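Local coordinates for protein aminotransferase (Streptomyces pactum, PDB 4ZM4) that belongs to the class-III aminotransferases, a family of enzymes dependent on pyridoxal-5'-phosphate, and forms a dimer with that cofactor bound in the model, at residues H91-H97 against V310-A316; E409-F413 against A438-S442. The protein carries 1 engineered substitution. One frame throughout, in Å; residues are numbered along the deposited sequence.

Contact 1: H91-H97 against V310-A316. With PLP (pyridoxal-5'-phosphate), chain G.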
# COMPACT_ATOMS: atom_id res chain seq x y z
N HIS B 91 -3.50 -16.66 -4.55
CA HIS B 91 -2.98 -15.32 -4.81
C HIS B 91 -2.28 -14.70 -3.62
O HIS B 91 -1.54 -13.74 -3.79
CB HIS B 91 -4.05 -14.38 -5.33
CG HIS B 91 -5.23 -14.20 -4.44
ND1 HIS B 91 -6.22 -15.15 -4.30
CD2 HIS B 91 -5.61 -13.16 -3.66
CE1 HIS B 91 -7.14 -14.72 -3.46
NE2 HIS B 91 -6.79 -13.51 -3.05
N MET B 92 -2.45 -15.28 -2.43
CA MET B 92 -1.96 -14.67 -1.20
C MET B 92 -1.90 -15.72 -0.10
O MET B 92 -2.89 -16.03 0.51
CB MET B 92 -2.90 -13.54 -0.82
CG MET B 92 -2.25 -12.39 -0.06
SD MET B 92 -1.80 -12.89 1.58
CE MET B 92 -2.09 -11.38 2.50
N THR B 93 -0.72 -16.26 0.15
CA THR B 93 -0.47 -17.18 1.28
C THR B 93 0.51 -16.65 2.34
O THR B 93 0.57 -17.20 3.43
CB THR B 93 0.16 -18.50 0.79
OG1 THR B 93 1.49 -18.23 0.29
CG2 THR B 93 -0.74 -19.12 -0.31
N GLY B 94 1.27 -15.62 2.01
CA GLY B 94 2.24 -15.05 2.96
C GLY B 94 3.57 -15.78 3.03
O GLY B 94 4.46 -15.36 3.73
N LEU B 95 3.67 -16.86 2.27
CA LEU B 95 4.84 -17.74 2.27
C LEU B 95 5.66 -17.47 1.03
O LEU B 95 5.15 -16.94 0.05
CB LEU B 95 4.37 -19.22 2.27
CG LEU B 95 3.64 -19.65 3.54
CD1 LEU B 95 2.77 -20.86 3.36
CD2 LEU B 95 4.64 -19.89 4.66
N PRO B 96 6.95 -17.83 1.05
CA PRO B 96 7.75 -17.76 -0.18
C PRO B 96 7.11 -18.62 -1.29
O PRO B 96 6.47 -19.59 -0.99
CB PRO B 96 9.11 -18.34 0.24
CG PRO B 96 9.12 -18.35 1.74
CD PRO B 96 7.68 -18.41 2.18
N HIS B 97 7.29 -18.22 -2.54
CA HIS B 97 6.57 -18.80 -3.64
C HIS B 97 7.53 -18.87 -4.78
O HIS B 97 8.46 -18.08 -4.83
CB HIS B 97 5.40 -17.87 -4.02
CG HIS B 97 4.38 -18.50 -4.93
ND1 HIS B 97 4.58 -18.65 -6.28
CD2 HIS B 97 3.14 -18.98 -4.68
CE1 HIS B 97 3.51 -19.21 -6.84
NE2 HIS B 97 2.61 -19.40 -5.89
N VAL B 310 1.57 -7.40 5.27
CA VAL B 310 1.09 -8.75 5.08
C VAL B 310 0.94 -9.07 3.58
O VAL B 310 1.15 -10.21 3.18
CB VAL B 310 -0.26 -8.97 5.86
CG1 VAL B 310 -1.45 -8.48 5.05
CG2 VAL B 310 -0.45 -10.42 6.20
N TYR B 311 0.56 -8.07 2.77
CA TYR B 311 0.34 -8.25 1.32
C TYR B 311 1.60 -8.08 0.48
O TYR B 311 1.55 -8.20 -0.75
CB TYR B 311 -0.69 -7.23 0.80
CG TYR B 311 -2.06 -7.28 1.41
CD1 TYR B 311 -2.87 -8.41 1.29
CD2 TYR B 311 -2.58 -6.19 2.08
CE1 TYR B 311 -4.12 -8.48 1.86
CE2 TYR B 311 -3.84 -6.23 2.64
CZ TYR B 311 -4.61 -7.36 2.52
OH TYR B 311 -5.87 -7.40 3.08
N ALA B 312 2.69 -7.71 1.11
CA ALA B 312 3.85 -7.36 0.36
C ALA B 312 4.30 -8.60 -0.40
O ALA B 312 4.47 -9.65 0.19
CB ALA B 312 4.95 -6.81 1.25
N GLY B 313 4.53 -8.45 -1.71
CA GLY B 313 5.05 -9.54 -2.50
C GLY B 313 4.06 -10.69 -2.65
O GLY B 313 4.46 -11.81 -2.76
N ASN B 314 2.76 -10.41 -2.60
CA ASN B 314 1.79 -11.48 -2.74
C ASN B 314 1.86 -12.06 -4.14
O ASN B 314 2.41 -11.44 -5.06
CB ASN B 314 0.35 -10.99 -2.39
CG ASN B 314 -0.17 -9.93 -3.35
OD1 ASN B 314 -0.71 -10.25 -4.43
ND2 ASN B 314 -0.04 -8.67 -2.96
N HIS B 315 1.26 -13.23 -4.33
CA HIS B 315 1.49 -14.00 -5.55
C HIS B 315 0.84 -13.37 -6.78
O HIS B 315 1.43 -13.37 -7.86
CB HIS B 315 1.03 -15.45 -5.39
CG HIS B 315 1.40 -16.06 -4.08
ND1 HIS B 315 2.61 -15.83 -3.47
CD2 HIS B 315 0.70 -16.86 -3.23
CE1 HIS B 315 2.64 -16.46 -2.30
NE2 HIS B 315 1.50 -17.08 -2.13
N ALA B 316 -0.36 -12.81 -6.62
CA ALA B 316 -0.98 -12.04 -7.70
C ALA B 316 -0.13 -10.86 -8.13
O ALA B 316 0.16 -10.70 -9.32
CB ALA B 316 -2.36 -11.55 -7.31
N1 PLP G . -3.51 -4.01 11.87
C2 PLP G . -3.51 -5.24 12.38
C2A PLP G . -4.45 -5.49 13.51
C3 PLP G . -2.64 -6.31 11.83
O3 PLP G . -2.66 -7.57 12.36
C4 PLP G . -1.75 -5.98 10.67
C4A PLP G . -0.77 -7.00 10.18
O4A PLP G . -0.50 -8.00 10.91
C5 PLP G . -1.86 -4.55 10.21
C6 PLP G . -2.72 -3.66 10.85
C5A PLP G . -1.08 -3.97 9.07
O4P PLP G . -1.73 -4.17 7.79
P PLP G . -0.70 -4.50 6.56
O1P PLP G . 0.15 -3.20 6.52
O2P PLP G . -1.57 -4.72 5.35
O3P PLP G . 0.17 -5.65 6.99
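H315 gives up the largest area here, 138 Å², and the loop H91-H97 wraps its imidazole. T93 OG1 lies 2.7 Å from H315 NE2, near the plane of the ring, in a hydrogen bond; the same hydroxyl accepts from L95 N at 3.2 Å, forming an ST turn. H97 CD2 lies over one face of the H315 ring, 3.4 Å from H315 ND1; the rings meet obliquely, centroids 4.1 Å apart, planes at 36°. M92, with 92 Å² covered, starts away from V310-A316, but the side chain bends back at chi2 (-70°), placing M92 CE 3.3 Å from Y311 CD1 and 3.9 Å from V310 CG1. This region belongs to the cofactor site of a class-III aminotransferase, built across the dimer: V310 N donates to PLP O3P at 2.8 Å and 174°, while G123, T124 and N223 of the second subunit also bind the PLP. From Y311 to N314 the chain makes a type II turn, and N314 N-caps helix 315-329. H91, with 71 Å² covered, meets that helix start through its backbone: H91 O accepts from A316 N at 3.2 Å (162°) and weakly from H315 N at 2.9 Å, while its NE2 bonds to G283 O of the second subunit.

Contact 2: E409-F413 against A438-S442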
# COMPACT_ATOMS: atom_id res chain seq x y z
N GLU B 409 -15.10 17.66 -25.27
CA GLU B 409 -14.77 17.17 -26.61
C GLU B 409 -14.33 15.70 -26.63
O GLU B 409 -14.06 15.16 -27.69
CB GLU B 409 -13.67 18.03 -27.25
CG GLU B 409 -14.05 19.49 -27.47
CD GLU B 409 -15.23 19.67 -28.42
OE1 GLU B 409 -15.50 18.80 -29.26
OE2 GLU B 409 -15.87 20.75 -28.36
N GLY B 410 -14.24 15.05 -25.47
CA GLY B 410 -13.90 13.63 -25.39
C GLY B 410 -12.43 13.32 -25.20
O GLY B 410 -11.96 12.27 -25.61
N VAL B 411 -11.70 14.24 -24.57
CA VAL B 411 -10.28 14.03 -24.24
C VAL B 411 -10.08 14.43 -22.77
O VAL B 411 -10.37 15.56 -22.40
CB VAL B 411 -9.37 14.87 -25.15
CG1 VAL B 411 -7.90 14.79 -24.72
CG2 VAL B 411 -9.52 14.43 -26.60
N TYR B 412 -9.58 13.50 -21.95
CA TYR B 412 -9.29 13.79 -20.56
C TYR B 412 -7.80 13.93 -20.31
O TYR B 412 -7.04 12.99 -20.55
CB TYR B 412 -9.86 12.73 -19.63
CG TYR B 412 -9.54 12.99 -18.18
CD1 TYR B 412 -10.22 13.95 -17.47
CD2 TYR B 412 -8.51 12.30 -17.53
CE1 TYR B 412 -9.92 14.24 -16.14
CE2 TYR B 412 -8.20 12.58 -16.19
CZ TYR B 412 -8.91 13.55 -15.51
OH TYR B 412 -8.62 13.82 -14.19
N PHE B 413 -7.40 15.07 -19.74
CA PHE B 413 -6.15 15.20 -19.03
C PHE B 413 -6.42 15.89 -17.67
O PHE B 413 -7.47 16.45 -17.50
CB PHE B 413 -5.10 15.94 -19.88
CG PHE B 413 -5.56 17.26 -20.41
CD1 PHE B 413 -5.40 18.40 -19.66
CD2 PHE B 413 -6.14 17.36 -21.65
CE1 PHE B 413 -5.83 19.62 -20.14
CE2 PHE B 413 -6.56 18.58 -22.14
CZ PHE B 413 -6.40 19.72 -21.39
N ALA B 438 -9.76 17.59 -31.11
CA ALA B 438 -10.42 17.92 -29.85
C ALA B 438 -9.77 19.13 -29.17
O ALA B 438 -10.47 19.95 -28.60
CB ALA B 438 -10.46 16.71 -28.93
N LEU B 439 -8.44 19.23 -29.22
CA LEU B 439 -7.73 20.34 -28.58
C LEU B 439 -7.93 21.64 -29.34
O LEU B 439 -8.04 22.71 -28.74
CB LEU B 439 -6.23 20.04 -28.41
CG LEU B 439 -5.92 18.99 -27.32
CD1 LEU B 439 -4.47 18.51 -27.40
CD2 LEU B 439 -6.20 19.54 -25.93
N GLN B 440 -7.93 21.54 -30.67
CA GLN B 440 -8.24 22.67 -31.57
C GLN B 440 -9.63 23.27 -31.24
O GLN B 440 -9.76 24.46 -30.96
CB GLN B 440 -8.17 22.19 -33.03
CG GLN B 440 -9.23 22.70 -33.99
CD GLN B 440 -8.90 24.06 -34.53
OE1 GLN B 440 -7.73 24.37 -34.78
NE2 GLN B 440 -9.92 24.89 -34.74
N ARG B 441 -10.64 22.40 -31.21
CA ARG B 441 -12.00 22.82 -30.89
C ARG B 441 -12.10 23.45 -29.50
O ARG B 441 -12.75 24.47 -29.32
CB ARG B 441 -12.97 21.63 -31.05
CG ARG B 441 -13.73 21.65 -32.38
CD ARG B 441 -13.97 20.29 -33.03
NE ARG B 441 -14.12 19.21 -32.06
CZ ARG B 441 -13.62 17.98 -32.20
NH1 ARG B 441 -12.92 17.64 -33.29
NH2 ARG B 441 -13.80 17.07 -31.24
N SER B 442 -11.38 22.88 -28.53
CA SER B 442 -11.41 23.41 -27.17
C SER B 442 -10.74 24.78 -27.07
O SER B 442 -11.19 25.65 -26.31
CB SER B 442 -10.75 22.41 -26.20
OG SER B 442 -11.33 21.13 -26.34
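One carboxylate oxygen carries the polar link between E409-F413 and helix 429-444. E409 OE1 accepts from R441 NE and from R441 NH2, each at 3.1 Å with angles of 152° and 150°, so it sits near the guanidinium plane in a salt bridge. S442 is satisfied within its own helix: its OG donates to A438 O at 2.7 Å, and that carbonyl also receives S442 N at 3.1 Å. The hydroxyl is 3.4 Å from E409 CG. G410, at phi 93°, ends helix 396-408 in a Schellman motif and leads into strand 411-412, an edge strand of a mixed sheet within this chain, parallel to 59-62; backbone bonds of G410 and Y412 to I61, and of Y412 to L63, hold it there. V411, and F413 just past the strand, point CA-to-CB toward the helix, with V411 CG2 3.4 Å from A438 CB and F413 CE2 3.9 Å from L439 CD2. Y412 makes no contact with 438-442; its OH is bonded to A37 O, whereas F413 O accepts from Q403 NE2.

Overall arrangement
Contact 1 closes before contact 2 opens along the chain, and in space their centres are 42 Å apart, with nearest atoms about 26 Å apart, so they do not touch. Their centres are about 25 and 24 Å from the centre of the chain. 310-316 binds PLP directly. The model's second ligand is (3E,4R,5R)-4,5-dihydroxy-3-{[(Z)-{3-hydroxy-2-methyl-5-[(phosphonooxy)methyl]pyridin-4(1H)-ylidene}methyl]imino}cyclohex-1-ene-1-carboxylic acid; the side chains of Y311 and F413 are about 13 and 12 Å from it, so neither is in direct contact with that ligand. The dimer relates them more closely: L95, from the 91-97 loop of the second subunit, packs on Y412, so one subunit's contact 1 loop borders the other's contact 2 strand.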